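Local coordinates for citrate synthase (Pyrobaculum aerophilum, PDB 2IBP), which probably catalyses the condensation of oxaloacetate with acetyl-CoA to give citrate and CoA, a step of the tricarboxylic acid cycle, at residues A147-M158 with M369-L380; P217-V226 with A239-H249. All blocks are in the same frame, centred on the assembly; numbering follows the deposited sequence.

Overall arrangement
From the N terminus, the chain first enters contact 1 on helix 141-169, whose partner segment arrives only some 210 residues later on helix 363-382. The loop closed in this way is largely helical, and contact 2 lies wholly within it: helix 218-227 folds back, after a short turn, against helix 233-244 and the loop that follows. The two contacts are about 14 Å apart between centres, yet they touch. Trp375 on helix 363-382 packs on Thr220 and Ala240, and His378 packs on His224. Helix 363-382 packs on both helix 141-169 and the hairpin of contact 2, which also meets the second subunit.

Contact 1: residues A147-M158 with M369-L380; sequences AYRIAEKLVAKM and MSRVVGWVAHVL
One face of the Tyr148 ring is covered by Leu380, whose CD1 sits 3.6 Å from the ring centroid and 9° off the normal, a well-centred CH-pi contact. The Trp375 indole, farther along helix 363-382, has Arg371 CG over the rim of one face. With CG anti to its carbonyl carbon (chi1 -80°), Tyr148 swings its ring from the flank of its helix to meet Leu380; the other methyl of that leucine, CD2, presses on Ala147 CB at 3.5 Å, a tight fit. Were an alanine to stand at Tyr148, Leu380 CD1 would probably lose the face it rests on, and a gap would be likely to open at this end of the interface.

Farther along, Val376 lays CG2 on Ala151 CB (3.7 Å) and turns CG1 to Leu154 CD1. Val155 CG2 lies 3.7 Å from Val373 CA. At the far end Met158 is bent at both chi2 and chi3, which brings its CE back to Val372 CG2, while its CG meets Met369 CG at 3.7 Å.

Helix 363-382 is kinked here: the N of Val373 and of Gly374 make no bond to the preceding turn. A water bridges the helices at this point, donating to Met369 O and to Val155 O, each at 2.7 Å. Charged groups of residues 147-158 lie off the apolar seam, Glu152 pairing with Arg86 and Lys157 with Glu120. The whole is an antiparallel helix pair, axes 8.6 Å apart at 168°, that joins two long helices in the buried core of the predominantly helical citrate synthase fold.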
loop_
_atom_site.group_PDB
_atom_site.type_symbol
_atom_site.label_atom_id
_atom_site.label_comp_id
_atom_site.label_asym_id
_atom_site.label_seq_id
_atom_site.Cartn_x
_atom_site.Cartn_y
_atom_site.Cartn_z
ATOM N N ALA A 147 -16.716 10.634 3.017
ATOM C CA ALA A 147 -15.381 10.528 2.416
ATOM C C ALA A 147 -14.621 11.859 2.543
ATOM O O ALA A 147 -13.439 11.885 2.866
ATOM C CB ALA A 147 -15.470 10.088 0.956
ATOM N N TYR A 148 -15.297 12.972 2.293
ATOM C CA TYR A 148 -14.626 14.275 2.388
ATOM C C TYR A 148 -14.308 14.623 3.836
ATOM O O TYR A 148 -13.250 15.204 4.136
ATOM C CB TYR A 148 -15.438 15.357 1.684
ATOM C CG TYR A 148 -15.221 15.323 0.188
ATOM C CD1 TYR A 148 -15.857 14.382 -0.613
ATOM C CD2 TYR A 148 -14.270 16.140 -0.405
ATOM C CE1 TYR A 148 -15.605 14.310 -1.978
ATOM C CE2 TYR A 148 -14.015 16.092 -1.765
ATOM C CZ TYR A 148 -14.674 15.171 -2.549
ATOM O OH TYR A 148 -14.413 15.124 -3.905
ATOM N N ARG A 149 -15.200 14.264 4.748
ATOM C CA ARG A 149 -14.956 14.468 6.174
ATOM C C ARG A 149 -13.680 13.700 6.570
ATOM O O ARG A 149 -12.813 14.216 7.270
ATOM C CB ARG A 149 -16.153 13.968 6.991
ATOM C CG ARG A 149 -16.306 14.544 8.395
ATOM C CD ARG A 149 -17.617 14.046 9.053
ATOM N NE ARG A 149 -18.770 14.217 8.167
ATOM C CZ ARG A 149 -19.945 13.606 8.316
ATOM N NH1 ARG A 149 -20.149 12.752 9.314
ATOM N NH2 ARG A 149 -20.915 13.821 7.435
ATOM N N ILE A 150 -13.590 12.448 6.125
ATOM C CA ILE A 150 -12.436 11.594 6.432
ATOM C C ILE A 150 -11.159 12.150 5.830
ATOM O O ILE A 150 -10.093 12.140 6.473
ATOM C CB ILE A 150 -12.683 10.140 5.983
ATOM C CG1 ILE A 150 -13.858 9.563 6.786
ATOM C CG2 ILE A 150 -11.410 9.289 6.156
ATOM C CD1 ILE A 150 -14.538 8.344 6.162
ATOM N N ALA A 151 -11.253 12.605 4.588
ATOM C CA ALA A 151 -10.118 13.226 3.900
ATOM C C ALA A 151 -9.610 14.428 4.710
ATOM O O ALA A 151 -8.403 14.560 4.955
ATOM C CB ALA A 151 -10.489 13.633 2.482
ATOM N N GLU A 152 -10.524 15.273 5.184
ATOM C CA GLU A 152 -10.136 16.410 6.025
ATOM C C GLU A 152 -9.435 15.958 7.314
ATOM O O GLU A 152 -8.426 16.520 7.717
ATOM C CB GLU A 152 -11.365 17.258 6.382
ATOM C CG GLU A 152 -11.944 17.974 5.215
ATOM C CD GLU A 152 -13.096 18.886 5.587
ATOM O OE1 GLU A 152 -13.471 18.953 6.784
ATOM O OE2 GLU A 152 -13.586 19.576 4.673
ATOM N N LYS A 153 -9.939 14.896 7.923
ATOM C CA LYS A 153 -9.360 14.390 9.151
ATOM C C LYS A 153 -7.940 13.934 8.916
ATOM O O LYS A 153 -7.065 14.171 9.738
ATOM C CB LYS A 153 -10.169 13.245 9.716
ATOM C CG LYS A 153 -11.475 13.669 10.318
ATOM C CD LYS A 153 -12.250 12.460 10.720
ATOM C CE LYS A 153 -13.590 12.794 11.277
ATOM N NZ LYS A 153 -14.310 11.509 11.528
ATOM N N LEU A 154 -7.717 13.224 7.816
ATOM C CA LEU A 154 -6.359 12.750 7.503
ATOM C C LEU A 154 -5.361 13.913 7.319
ATOM O O LEU A 154 -4.226 13.870 7.798
ATOM C CB LEU A 154 -6.417 11.871 6.251
ATOM C CG LEU A 154 -6.884 10.448 6.570
ATOM C CD1 LEU A 154 -7.524 9.743 5.391
ATOM C CD2 LEU A 154 -5.749 9.599 7.156
ATOM N N VAL A 155 -5.801 14.958 6.643
ATOM C CA VAL A 155 -4.954 16.124 6.427
ATOM C C VAL A 155 -4.694 16.812 7.785
ATOM O O VAL A 155 -3.576 17.221 8.095
ATOM C CB VAL A 155 -5.632 17.079 5.445
ATOM C CG1 VAL A 155 -4.844 18.400 5.337
ATOM C CG2 VAL A 155 -5.781 16.405 4.088
ATOM N N ALA A 156 -5.732 16.909 8.605
ATOM C CA ALA A 156 -5.602 17.574 9.902
ATOM C C ALA A 156 -4.750 16.849 10.919
ATOM O O ALA A 156 -4.082 17.478 11.737
ATOM C CB ALA A 156 -6.997 17.832 10.492
ATOM N N LYS A 157 -4.794 15.518 10.882
ATOM C CA LYS A 157 -4.160 14.704 11.892
ATOM C C LYS A 157 -2.700 14.398 11.630
ATOM O O LYS A 157 -1.965 14.102 12.575
ATOM C CB LYS A 157 -4.933 13.399 12.060
ATOM C CG LYS A 157 -6.329 13.619 12.601
ATOM C CD LYS A 157 -7.172 12.378 12.542
ATOM C CE LYS A 157 -8.593 12.706 12.976
ATOM N NZ LYS A 157 -8.693 12.984 14.421
ATOM N N MET A 158 -2.282 14.424 10.370
ATOM C CA MET A 158 -0.915 13.999 10.066
ATOM C C MET A 158 0.142 14.720 10.917
ATOM O O MET A 158 1.014 14.073 11.492
ATOM C CB MET A 158 -0.613 14.101 8.586
ATOM C CG MET A 158 0.528 13.230 8.148
ATOM S SD MET A 158 0.120 11.469 8.257
ATOM C CE MET A 158 -1.183 11.323 7.076
ATOM N N MET A 369 2.955 14.998 5.653
ATOM C CA MET A 369 2.036 16.035 6.155
ATOM C C MET A 369 1.565 16.940 5.029
ATOM O O MET A 369 0.432 17.412 5.046
ATOM C CB MET A 369 2.710 16.886 7.229
ATOM C CG MET A 369 2.832 16.159 8.537
ATOM S SD MET A 369 4.081 16.907 9.595
ATOM C CE MET A 369 3.772 18.651 9.338
ATOM N N SER A 370 2.436 17.205 4.068
ATOM C CA SER A 370 2.070 18.001 2.928
ATOM C C SER A 370 1.208 17.218 1.927
ATOM O O SER A 370 0.083 17.608 1.568
ATOM C CB SER A 370 3.320 18.478 2.196
ATOM O OG SER A 370 2.961 19.160 1.027
ATOM N N ARG A 371 1.768 16.094 1.492
ATOM C CA ARG A 371 1.205 15.308 0.412
ATOM C C ARG A 371 -0.081 14.566 0.726
ATOM O O ARG A 371 -0.802 14.181 -0.183
ATOM C CB ARG A 371 2.256 14.320 -0.083
ATOM C CG ARG A 371 1.846 13.476 -1.268
ATOM C CD ARG A 371 1.464 14.281 -2.505
ATOM N NE ARG A 371 2.498 15.278 -2.827
ATOM C CZ ARG A 371 3.549 15.049 -3.611
ATOM N NH1 ARG A 371 3.657 13.924 -4.307
ATOM N NH2 ARG A 371 4.475 15.977 -3.770
ATOM N N VAL A 372 -0.396 14.428 2.005
ATOM C CA VAL A 372 -1.602 13.706 2.384
ATOM C C VAL A 372 -2.829 14.302 1.693
ATOM O O VAL A 372 -3.732 13.568 1.271
ATOM C CB VAL A 372 -1.782 13.633 3.897
ATOM C CG1 VAL A 372 -1.802 15.015 4.502
ATOM C CG2 VAL A 372 -3.037 12.812 4.239
ATOM N N VAL A 373 -2.850 15.620 1.492
ATOM C CA VAL A 373 -4.008 16.187 0.818
ATOM C C VAL A 373 -4.090 15.732 -0.640
ATOM O O VAL A 373 -5.167 15.444 -1.140
ATOM C CB VAL A 373 -4.123 17.716 0.946
ATOM C CG1 VAL A 373 -3.015 18.449 0.201
ATOM C CG2 VAL A 373 -5.510 18.158 0.448
ATOM N N GLY A 374 -2.950 15.656 -1.319
ATOM C CA GLY A 374 -2.924 15.147 -2.678
ATOM C C GLY A 374 -3.389 13.698 -2.697
ATOM O O GLY A 374 -4.204 13.310 -3.519
ATOM N N TRP A 375 -2.898 12.891 -1.762
ATOM C CA TRP A 375 -3.273 11.490 -1.731
ATOM C C TRP A 375 -4.774 11.326 -1.610
ATOM O O TRP A 375 -5.376 10.598 -2.404
ATOM C CB TRP A 375 -2.597 10.748 -0.587
ATOM C CG TRP A 375 -1.123 10.628 -0.702
ATOM C CD1 TRP A 375 -0.402 10.500 -1.829
ATOM C CD2 TRP A 375 -0.209 10.427 0.388
ATOM N NE1 TRP A 375 0.932 10.336 -1.522
ATOM C CE2 TRP A 375 1.070 10.293 -0.164
ATOM C CE3 TRP A 375 -0.350 10.394 1.779
ATOM C CZ2 TRP A 375 2.205 10.127 0.620
ATOM C CZ3 TRP A 375 0.790 10.255 2.561
ATOM C CH2 TRP A 375 2.046 10.131 1.974
ATOM N N VAL A 376 -5.371 11.978 -0.616
ATOM C CA VAL A 376 -6.820 11.835 -0.405
ATOM C C VAL A 376 -7.621 12.408 -1.590
ATOM O O VAL A 376 -8.611 11.801 -2.033
ATOM C CB VAL A 376 -7.298 12.331 0.968
ATOM C CG1 VAL A 376 -6.605 11.542 2.068
ATOM C CG2 VAL A 376 -7.045 13.840 1.132
ATOM N N ALA A 377 -7.177 13.530 -2.147
ATOM C CA ALA A 377 -7.859 14.113 -3.314
ATOM C C ALA A 377 -7.820 13.127 -4.475
ATOM O O ALA A 377 -8.786 12.970 -5.224
ATOM C CB ALA A 377 -7.208 15.433 -3.730
ATOM N N HIS A 378 -6.663 12.491 -4.662
ATOM C CA HIS A 378 -6.501 11.535 -5.757
ATOM C C HIS A 378 -7.399 10.325 -5.579
ATOM O O HIS A 378 -8.010 9.882 -6.529
ATOM C CB HIS A 378 -5.055 11.101 -5.907
ATOM C CG HIS A 378 -4.241 12.006 -6.769
ATOM N ND1 HIS A 378 -4.223 11.907 -8.145
ATOM C CD2 HIS A 378 -3.365 12.991 -6.454
ATOM C CE1 HIS A 378 -3.402 12.814 -8.639
ATOM N NE2 HIS A 378 -2.882 13.497 -7.636
ATOM N N VAL A 379 -7.510 9.841 -4.346
ATOM C CA VAL A 379 -8.396 8.711 -4.048
ATOM C C VAL A 379 -9.844 9.074 -4.363
ATOM O O VAL A 379 -10.536 8.354 -5.090
ATOM C CB VAL A 379 -8.280 8.238 -2.603
ATOM C CG1 VAL A 379 -9.451 7.298 -2.243
ATOM C CG2 VAL A 379 -6.923 7.550 -2.414
ATOM N N LEU A 380 -10.294 10.211 -3.843
ATOM C CA LEU A 380 -11.666 10.638 -4.077
ATOM C C LEU A 380 -11.935 10.814 -5.561
ATOM O O LEU A 380 -13.013 10.457 -6.044
ATOM C CB LEU A 380 -11.987 11.899 -3.293
ATOM C CG LEU A 380 -11.889 11.698 -1.780
ATOM C CD1 LEU A 380 -12.122 13.001 -1.046
ATOM C CD2 LEU A 380 -12.822 10.624 -1.264
HETATM O O HOH W 1 -1.060 17.882 7.251
#

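Contact 2: residues P217-V226 with A239-H249; sequences PASTFAAHVV and AAIAALKGPLH
Ser219 holds OG between its own backbone N and carbonyl carbon (chi1 57°), while His249, with CG anti to the backbone N (chi1 -156°), extends its ring from the loop after helix 233-244; together these torsions bring OG within 2.8 Å of His249 NE2 in a hydrogen bond. The setting is an antiparallel helical hairpin of the citrate synthase fold, at the subunit interface and near the active site, with the His249 side chain about 9 Å from that of Asp346, a predicted catalytic residue.

NE2 has a second partner, the backbone N of Ser219, which donates over 3.2 Å and lies almost in the ring plane. This N-H belongs to the first turn of helix 218-227, two residues after the N-cap Pro217, where the helix itself supplies no carbonyl for it. Leu244 CD1 covers one face of the imidazole over its centre, and Pro217 CB approaches NE2 obliquely, so the ring is held by polar and apolar neighbours together. Trp375 NE1 probably also bonds to Ser219 OG, tying helix 363-382 into the same cluster.

Beyond this cluster, the helices meet largely through alanines, joined by Ser219 and Val226. Ala222 CB packs on Ala243 CB, and the CA atoms of Ser219 and Ala240 are 4.2 Å apart; such small residues permit an axis separation of 7.4 Å. From the second subunit, Asp232 forms a salt bridge with Lys245. At the end of the seam away from His249, Val226 CG2 presses against Ala239 CB at 3.4 Å, tighter than normal van der Waals contact.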
loop_
_atom_site.group_PDB
_atom_site.type_symbol
_atom_site.label_atom_id
_atom_site.label_comp_id
_atom_site.label_asym_id
_atom_site.label_seq_id
_atom_site.Cartn_x
_atom_site.Cartn_y
_atom_site.Cartn_z
ATOM N N PRO A 217 3.309 9.841 -8.257
ATOM C CA PRO A 217 4.444 9.025 -7.856
ATOM C C PRO A 217 3.973 7.745 -7.178
ATOM O O PRO A 217 2.765 7.551 -6.948
ATOM C CB PRO A 217 5.203 9.918 -6.876
ATOM C CG PRO A 217 4.186 10.848 -6.344
ATOM C CD PRO A 217 3.141 11.029 -7.400
ATOM N N ALA A 218 4.921 6.913 -6.781
ATOM C CA ALA A 218 4.585 5.608 -6.238
ATOM C C ALA A 218 3.678 5.656 -5.016
ATOM O O ALA A 218 2.804 4.805 -4.865
ATOM C CB ALA A 218 5.857 4.809 -5.940
ATOM N N SER A 219 3.822 6.675 -4.168
ATOM C CA SER A 219 2.996 6.753 -2.968
ATOM C C SER A 219 1.537 7.035 -3.360
ATOM O O SER A 219 0.601 6.381 -2.904
ATOM C CB SER A 219 3.529 7.802 -1.999
ATOM O OG SER A 219 3.613 9.058 -2.616
ATOM N N THR A 220 1.354 7.984 -4.265
ATOM C CA THR A 220 0.015 8.301 -4.766
ATOM C C THR A 220 -0.582 7.094 -5.508
ATOM O O THR A 220 -1.764 6.800 -5.389
ATOM C CB THR A 220 0.069 9.530 -5.648
ATOM O OG1 THR A 220 0.646 10.606 -4.894
ATOM C CG2 THR A 220 -1.298 9.937 -6.145
ATOM N N PHE A 221 0.269 6.371 -6.229
ATOM C CA PHE A 221 -0.182 5.168 -6.917
ATOM C C PHE A 221 -0.611 4.092 -5.932
ATOM O O PHE A 221 -1.661 3.450 -6.125
ATOM C CB PHE A 221 0.913 4.663 -7.844
ATOM C CG PHE A 221 0.485 3.555 -8.752
ATOM C CD1 PHE A 221 -0.757 3.574 -9.355
ATOM C CD2 PHE A 221 1.405 2.601 -9.157
ATOM C CE1 PHE A 221 -1.122 2.593 -10.230
ATOM C CE2 PHE A 221 1.041 1.618 -10.052
ATOM C CZ PHE A 221 -0.217 1.630 -10.590
ATOM N N ALA A 222 0.183 3.901 -4.869
ATOM C CA ALA A 222 -0.137 2.918 -3.824
ATOM C C ALA A 222 -1.519 3.224 -3.248
ATOM O O ALA A 222 -2.331 2.323 -3.049
ATOM C CB ALA A 222 0.892 2.930 -2.716
ATOM N N ALA A 223 -1.782 4.500 -2.986
ATOM C CA ALA A 223 -3.093 4.917 -2.481
ATOM C C ALA A 223 -4.193 4.535 -3.476
ATOM O O ALA A 223 -5.274 4.087 -3.061
ATOM C CB ALA A 223 -3.105 6.418 -2.233
ATOM N N HIS A 224 -3.935 4.704 -4.778
ATOM C CA HIS A 224 -4.914 4.309 -5.802
ATOM C C HIS A 224 -5.175 2.823 -5.775
ATOM O O HIS A 224 -6.299 2.380 -5.933
ATOM C CB HIS A 224 -4.452 4.649 -7.214
ATOM C CG HIS A 224 -4.673 6.075 -7.610
ATOM N ND1 HIS A 224 -3.775 7.076 -7.310
ATOM C CD2 HIS A 224 -5.652 6.651 -8.346
ATOM C CE1 HIS A 224 -4.195 8.209 -7.852
ATOM N NE2 HIS A 224 -5.341 7.980 -8.472
ATOM N N VAL A 225 -4.111 2.043 -5.686
ATOM C CA VAL A 225 -4.274 0.584 -5.745
ATOM C C VAL A 225 -5.115 0.091 -4.566
ATOM O O VAL A 225 -6.021 -0.721 -4.725
ATOM C CB VAL A 225 -2.913 -0.124 -5.804
ATOM C CG1 VAL A 225 -3.098 -1.650 -5.706
ATOM C CG2 VAL A 225 -2.212 0.231 -7.100
ATOM N N VAL A 226 -4.809 0.594 -3.382
ATOM C CA VAL A 226 -5.537 0.235 -2.197
ATOM C C VAL A 226 -6.960 0.747 -2.293
ATOM O O VAL A 226 -7.904 0.002 -2.086
ATOM C CB VAL A 226 -4.836 0.751 -0.927
ATOM C CG1 VAL A 226 -5.743 0.621 0.291
ATOM C CG2 VAL A 226 -3.509 0.023 -0.733
ATOM N N ALA A 239 -0.922 2.986 3.176
ATOM C CA ALA A 239 -0.198 2.379 2.058
ATOM C C ALA A 239 0.674 3.402 1.329
ATOM O O ALA A 239 1.787 3.105 0.960
ATOM C CB ALA A 239 -1.161 1.701 1.075
ATOM N N ALA A 240 0.148 4.605 1.105
ATOM C CA ALA A 240 0.926 5.677 0.486
ATOM C C ALA A 240 2.194 5.960 1.304
ATOM O O ALA A 240 3.288 6.098 0.753
ATOM C CB ALA A 240 0.088 6.928 0.385
ATOM N N ILE A 241 2.035 6.014 2.625
ATOM C CA ILE A 241 3.158 6.213 3.559
ATOM C C ILE A 241 4.160 5.076 3.451
ATOM O O ILE A 241 5.363 5.299 3.462
ATOM C CB ILE A 241 2.635 6.378 4.986
ATOM C CG1 ILE A 241 1.842 7.686 5.084
ATOM C CG2 ILE A 241 3.772 6.351 6.014
ATOM C CD1 ILE A 241 1.024 7.821 6.366
ATOM N N ALA A 242 3.651 3.854 3.373
ATOM C CA ALA A 242 4.517 2.679 3.210
ATOM C C ALA A 242 5.396 2.853 1.980
ATOM O O ALA A 242 6.596 2.575 1.996
ATOM C CB ALA A 242 3.662 1.431 3.090
ATOM N N ALA A 243 4.818 3.331 0.894
ATOM C CA ALA A 243 5.600 3.520 -0.324
ATOM C C ALA A 243 6.569 4.682 -0.160
ATOM O O ALA A 243 7.724 4.621 -0.594
ATOM C CB ALA A 243 4.672 3.768 -1.523
ATOM N N LEU A 244 6.074 5.764 0.427
ATOM C CA LEU A 244 6.863 6.976 0.599
ATOM C C LEU A 244 8.152 6.724 1.386
ATOM O O LEU A 244 9.150 7.403 1.199
ATOM C CB LEU A 244 6.016 8.022 1.315
ATOM C CG LEU A 244 6.731 9.329 1.603
ATOM C CD1 LEU A 244 7.158 9.956 0.308
ATOM C CD2 LEU A 244 5.812 10.266 2.363
ATOM N N LYS A 245 8.103 5.755 2.285
ATOM C CA LYS A 245 9.208 5.414 3.163
ATOM C C LYS A 245 10.437 4.892 2.413
ATOM O O LYS A 245 11.555 4.951 2.941
ATOM C CB LYS A 245 8.688 4.308 4.085
ATOM C CG LYS A 245 9.549 3.891 5.203
ATOM C CD LYS A 245 8.768 2.878 6.026
ATOM C CE LYS A 245 9.646 2.235 7.033
ATOM N NZ LYS A 245 10.750 1.535 6.345
ATOM N N GLY A 246 10.234 4.377 1.200
ATOM C CA GLY A 246 11.308 3.750 0.421
ATOM C C GLY A 246 12.324 4.767 -0.039
ATOM O O GLY A 246 11.959 5.886 -0.395
ATOM N N PRO A 247 13.605 4.380 -0.065
ATOM C CA PRO A 247 14.655 5.348 -0.427
ATOM C C PRO A 247 14.591 5.885 -1.858
ATOM O O PRO A 247 15.231 6.906 -2.158
ATOM C CB PRO A 247 15.953 4.557 -0.194
ATOM C CG PRO A 247 15.547 3.127 -0.241
ATOM C CD PRO A 247 14.164 3.076 0.329
ATOM N N LEU A 248 13.858 5.215 -2.742
ATOM C CA LEU A 248 13.703 5.692 -4.100
ATOM C C LEU A 248 12.600 6.757 -4.206
ATOM O O LEU A 248 12.388 7.328 -5.282
ATOM C CB LEU A 248 13.421 4.547 -5.072
ATOM C CG LEU A 248 14.482 3.459 -5.128
ATOM C CD1 LEU A 248 14.107 2.478 -6.268
ATOM C CD2 LEU A 248 15.846 4.087 -5.372
ATOM N N HIS A 249 11.869 6.971 -3.108
ATOM C CA HIS A 249 10.799 7.969 -3.099
ATOM C C HIS A 249 11.171 9.237 -2.338
ATOM O O HIS A 249 10.534 10.276 -2.498
ATOM C CB HIS A 249 9.520 7.397 -2.496
ATOM C CG HIS A 249 8.277 8.098 -2.951
ATOM N ND1 HIS A 249 8.221 9.459 -3.184
ATOM C CD2 HIS A 249 7.024 7.632 -3.146
ATOM C CE1 HIS A 249 6.992 9.784 -3.547
ATOM N NE2 HIS A 249 6.246 8.695 -3.523
#